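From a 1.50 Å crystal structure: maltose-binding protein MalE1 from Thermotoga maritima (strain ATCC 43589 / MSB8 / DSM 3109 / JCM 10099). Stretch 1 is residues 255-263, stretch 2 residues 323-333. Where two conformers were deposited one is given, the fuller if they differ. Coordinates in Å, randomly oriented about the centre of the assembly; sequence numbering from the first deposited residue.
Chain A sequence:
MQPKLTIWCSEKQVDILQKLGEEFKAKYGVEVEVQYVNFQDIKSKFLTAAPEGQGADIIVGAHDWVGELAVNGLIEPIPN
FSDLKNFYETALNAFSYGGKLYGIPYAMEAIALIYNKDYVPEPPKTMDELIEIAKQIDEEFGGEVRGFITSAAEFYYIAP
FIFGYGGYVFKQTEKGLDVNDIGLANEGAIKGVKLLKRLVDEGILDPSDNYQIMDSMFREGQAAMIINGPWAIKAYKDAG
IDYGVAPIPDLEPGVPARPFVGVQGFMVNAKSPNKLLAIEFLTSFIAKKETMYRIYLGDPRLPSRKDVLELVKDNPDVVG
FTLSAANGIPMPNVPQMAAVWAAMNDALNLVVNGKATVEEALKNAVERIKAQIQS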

# COMPACT_ATOMS: atom_id res chain seq x y z
N VAL A 255 -15.83 -2.54 17.30
CA VAL A 255 -15.57 -1.81 16.06
C VAL A 255 -14.12 -2.01 15.66
O VAL A 255 -13.24 -1.27 16.14
CB VAL A 255 -15.91 -0.32 16.23
CG1 VAL A 255 -15.62 0.42 14.92
CG2 VAL A 255 -17.36 -0.14 16.66
N PRO A 256 -13.79 -2.99 14.84
CA PRO A 256 -12.39 -3.14 14.42
C PRO A 256 -11.99 -2.11 13.38
O PRO A 256 -12.81 -1.60 12.62
CB PRO A 256 -12.33 -4.56 13.84
CG PRO A 256 -13.73 -4.87 13.43
CD PRO A 256 -14.64 -4.11 14.36
N ALA A 257 -10.69 -1.83 13.37
CA ALA A 257 -10.13 -1.05 12.28
C ALA A 257 -10.20 -1.86 11.00
O ALA A 257 -10.10 -3.08 11.03
CB ALA A 257 -8.65 -0.74 12.56
N ARG A 258 -10.38 -1.18 9.86
CA ARG A 258 -10.51 -1.86 8.57
C ARG A 258 -9.60 -1.19 7.55
O ARG A 258 -10.02 -0.26 6.85
CB ARG A 258 -11.97 -1.89 8.11
CG ARG A 258 -12.90 -2.59 9.11
CD ARG A 258 -14.34 -2.64 8.64
NE ARG A 258 -15.14 -3.49 9.51
CZ ARG A 258 -15.11 -4.82 9.48
NH1 ARG A 258 -14.32 -5.45 8.63
NH2 ARG A 258 -15.87 -5.51 10.31
N PRO A 259 -8.36 -1.66 7.43
CA PRO A 259 -7.40 -1.02 6.51
C PRO A 259 -7.70 -1.33 5.04
O PRO A 259 -8.39 -2.28 4.69
CB PRO A 259 -6.07 -1.67 6.92
CG PRO A 259 -6.46 -3.03 7.43
CD PRO A 259 -7.76 -2.80 8.14
N PHE A 260 -7.14 -0.49 4.17
CA PHE A 260 -7.09 -0.84 2.76
C PHE A 260 -6.33 -2.15 2.57
O PHE A 260 -5.34 -2.43 3.26
CB PHE A 260 -6.35 0.25 1.98
CG PHE A 260 -7.22 1.38 1.47
CD1 PHE A 260 -8.35 1.16 0.69
CD2 PHE A 260 -6.87 2.69 1.74
CE1 PHE A 260 -9.12 2.24 0.21
CE2 PHE A 260 -7.63 3.75 1.28
CZ PHE A 260 -8.75 3.53 0.52
N VAL A 261 -6.79 -2.95 1.62
CA VAL A 261 -6.02 -4.09 1.12
C VAL A 261 -5.48 -3.75 -0.26
O VAL A 261 -6.23 -3.27 -1.13
CB VAL A 261 -6.85 -5.38 1.14
CG1 VAL A 261 -6.12 -6.52 0.42
CG2 VAL A 261 -7.16 -5.75 2.59
N GLY A 262 -4.17 -3.90 -0.45
CA GLY A 262 -3.53 -3.60 -1.71
C GLY A 262 -2.86 -4.83 -2.29
O GLY A 262 -2.46 -5.73 -1.56
N VAL A 263 -2.76 -4.87 -3.62
CA VAL A 263 -2.03 -5.93 -4.31
C VAL A 263 -0.93 -5.26 -5.12
O VAL A 263 -1.17 -4.25 -5.78
CB VAL A 263 -2.95 -6.80 -5.19
CG1 VAL A 263 -2.17 -7.98 -5.74
CG2 VAL A 263 -4.15 -7.29 -4.37
N LEU A 323 -3.99 -11.32 9.62
CA LEU A 323 -5.04 -10.96 10.57
C LEU A 323 -5.54 -9.54 10.32
O LEU A 323 -6.74 -9.27 10.42
CB LEU A 323 -4.52 -11.09 12.00
CG LEU A 323 -4.36 -12.50 12.57
CD1 LEU A 323 -3.83 -12.44 13.99
CD2 LEU A 323 -5.68 -13.27 12.51
N SER A 324 -4.63 -8.61 10.03
CA SER A 324 -5.05 -7.23 9.78
C SER A 324 -5.82 -7.13 8.48
O SER A 324 -6.89 -6.50 8.43
CB SER A 324 -3.83 -6.30 9.79
OG SER A 324 -4.22 -4.94 9.65
N ALA A 325 -5.32 -7.80 7.42
CA ALA A 325 -5.98 -7.76 6.12
C ALA A 325 -7.34 -8.44 6.14
O ALA A 325 -8.18 -8.12 5.29
CB ALA A 325 -5.09 -8.43 5.08
N ALA A 326 -7.57 -9.35 7.08
CA ALA A 326 -8.84 -10.06 7.12
C ALA A 326 -10.01 -9.12 7.37
O ALA A 326 -11.14 -9.40 6.93
CB ALA A 326 -8.79 -11.19 8.16
N ASN A 327 -9.79 -8.02 8.09
CA ASN A 327 -10.83 -7.02 8.33
C ASN A 327 -10.83 -5.90 7.29
O ASN A 327 -11.58 -4.94 7.45
CB ASN A 327 -10.68 -6.42 9.74
CG ASN A 327 -10.93 -7.44 10.84
OD1 ASN A 327 -11.79 -8.31 10.71
ND2 ASN A 327 -10.19 -7.33 11.93
N GLY A 328 -10.04 -6.02 6.22
CA GLY A 328 -9.76 -4.90 5.35
C GLY A 328 -10.69 -4.78 4.15
O GLY A 328 -11.56 -5.61 3.90
N ILE A 329 -10.49 -3.70 3.40
CA ILE A 329 -11.29 -3.37 2.23
C ILE A 329 -10.35 -3.18 1.05
O ILE A 329 -9.44 -2.35 1.12
CB ILE A 329 -12.13 -2.09 2.45
CG1 ILE A 329 -12.89 -2.14 3.77
CG2 ILE A 329 -13.08 -1.89 1.27
CD1 ILE A 329 -14.18 -2.93 3.68
N PRO A 330 -10.48 -3.94 -0.04
CA PRO A 330 -9.56 -3.74 -1.17
C PRO A 330 -9.70 -2.34 -1.75
O PRO A 330 -10.81 -1.80 -1.85
CB PRO A 330 -10.00 -4.81 -2.18
CG PRO A 330 -10.71 -5.85 -1.33
CD PRO A 330 -11.41 -5.05 -0.27
N MET A 331 -8.57 -1.71 -2.05
CA MET A 331 -8.62 -0.43 -2.75
C MET A 331 -9.37 -0.62 -4.06
O MET A 331 -9.21 -1.65 -4.71
CB MET A 331 -7.22 0.09 -3.08
CG MET A 331 -6.36 0.48 -1.92
SD MET A 331 -4.83 1.26 -2.45
CE MET A 331 -3.87 -0.12 -3.04
N PRO A 332 -10.21 0.32 -4.45
CA PRO A 332 -10.76 0.27 -5.81
C PRO A 332 -9.66 0.39 -6.85
O PRO A 332 -8.63 1.03 -6.63
CB PRO A 332 -11.66 1.50 -5.87
CG PRO A 332 -12.02 1.78 -4.47
CD PRO A 332 -10.82 1.39 -3.65
N ASN A 333 -9.89 -0.20 -8.01
CA ASN A 333 -8.98 -0.00 -9.12
C ASN A 333 -9.61 0.78 -10.26
O ASN A 333 -9.00 0.93 -11.32
CB ASN A 333 -8.33 -1.31 -9.61
CG ASN A 333 -9.24 -2.17 -10.48
OD1 ASN A 333 -10.41 -1.85 -10.71
ND2 ASN A 333 -8.69 -3.26 -10.98
O HOH W 1 -8.64 -4.93 12.22

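The two stretches run parallel and pair as strands, Phe-260 with Ile-329 and Val-261 with Pro-330. Three backbone hydrogen bonds hold the register. Ile-329 N donates to Pro-259 O at 2.8 Å, Val-261 N to Ile-329 O at 2.8 Å, and Met-331 N to Val-261 O at 3.0 Å. Pro-330 N is not used in this ladder. Pro-259 has no amide hydrogen to continue it, and Asn-327 O accepts from Arg-258 NH1 instead.

Side chains alternate across the sheet. Phe-260 and Ile-329 share one face, Val-261 and Pro-330 the other. Phe-260 has chi1 at -89° and chi2 at -54°. This places Phe-260 CD1 3.4 Å from Met-331 CG. Met-331 is m, t, m. Its sulfur SD sits 4.8 Å from the centroid of the Phe-260 ring, 18° off the ring normal. The final m turn leaves Met-331 CE 3.7 Å from Gly-262 CA. An ideal CB on Gly-262 would lie only 3.1 Å from Met-331 CE, so the glycine leaves room for that methyl.

Val-261 is t. Val-261 CG2 lies against Ala-325, 4.2 Å from Ala-325 CB and 3.7 Å from Ala-325 O. Val-261 CG2 also lies 3.9 Å from Gly-328 CA. A CB on Gly-328 would clash with Val-261 CG2 and with Pro-259 O, each 2.7 Å away. The lack of a side chain on Gly-328 leaves room for both atoms.

Arg-258 is m, t, t, with chi4 at -76°. The chain is extended as far as NE, and chi4 then turns the guanidinium so that Arg-258 NH1 donates to Asn-327 O at 3.0 Å. The acceptor lies at the guanidinium edge, near its plane. The angle of 135° is well short of linear.

Asn-327 is m and its CB points toward stretch 1. Water 1 bridges its amide to the backbone: it accepts from Asn-327 ND2 at 2.9 Å and donates to Ala-257 O at 2.6 Å.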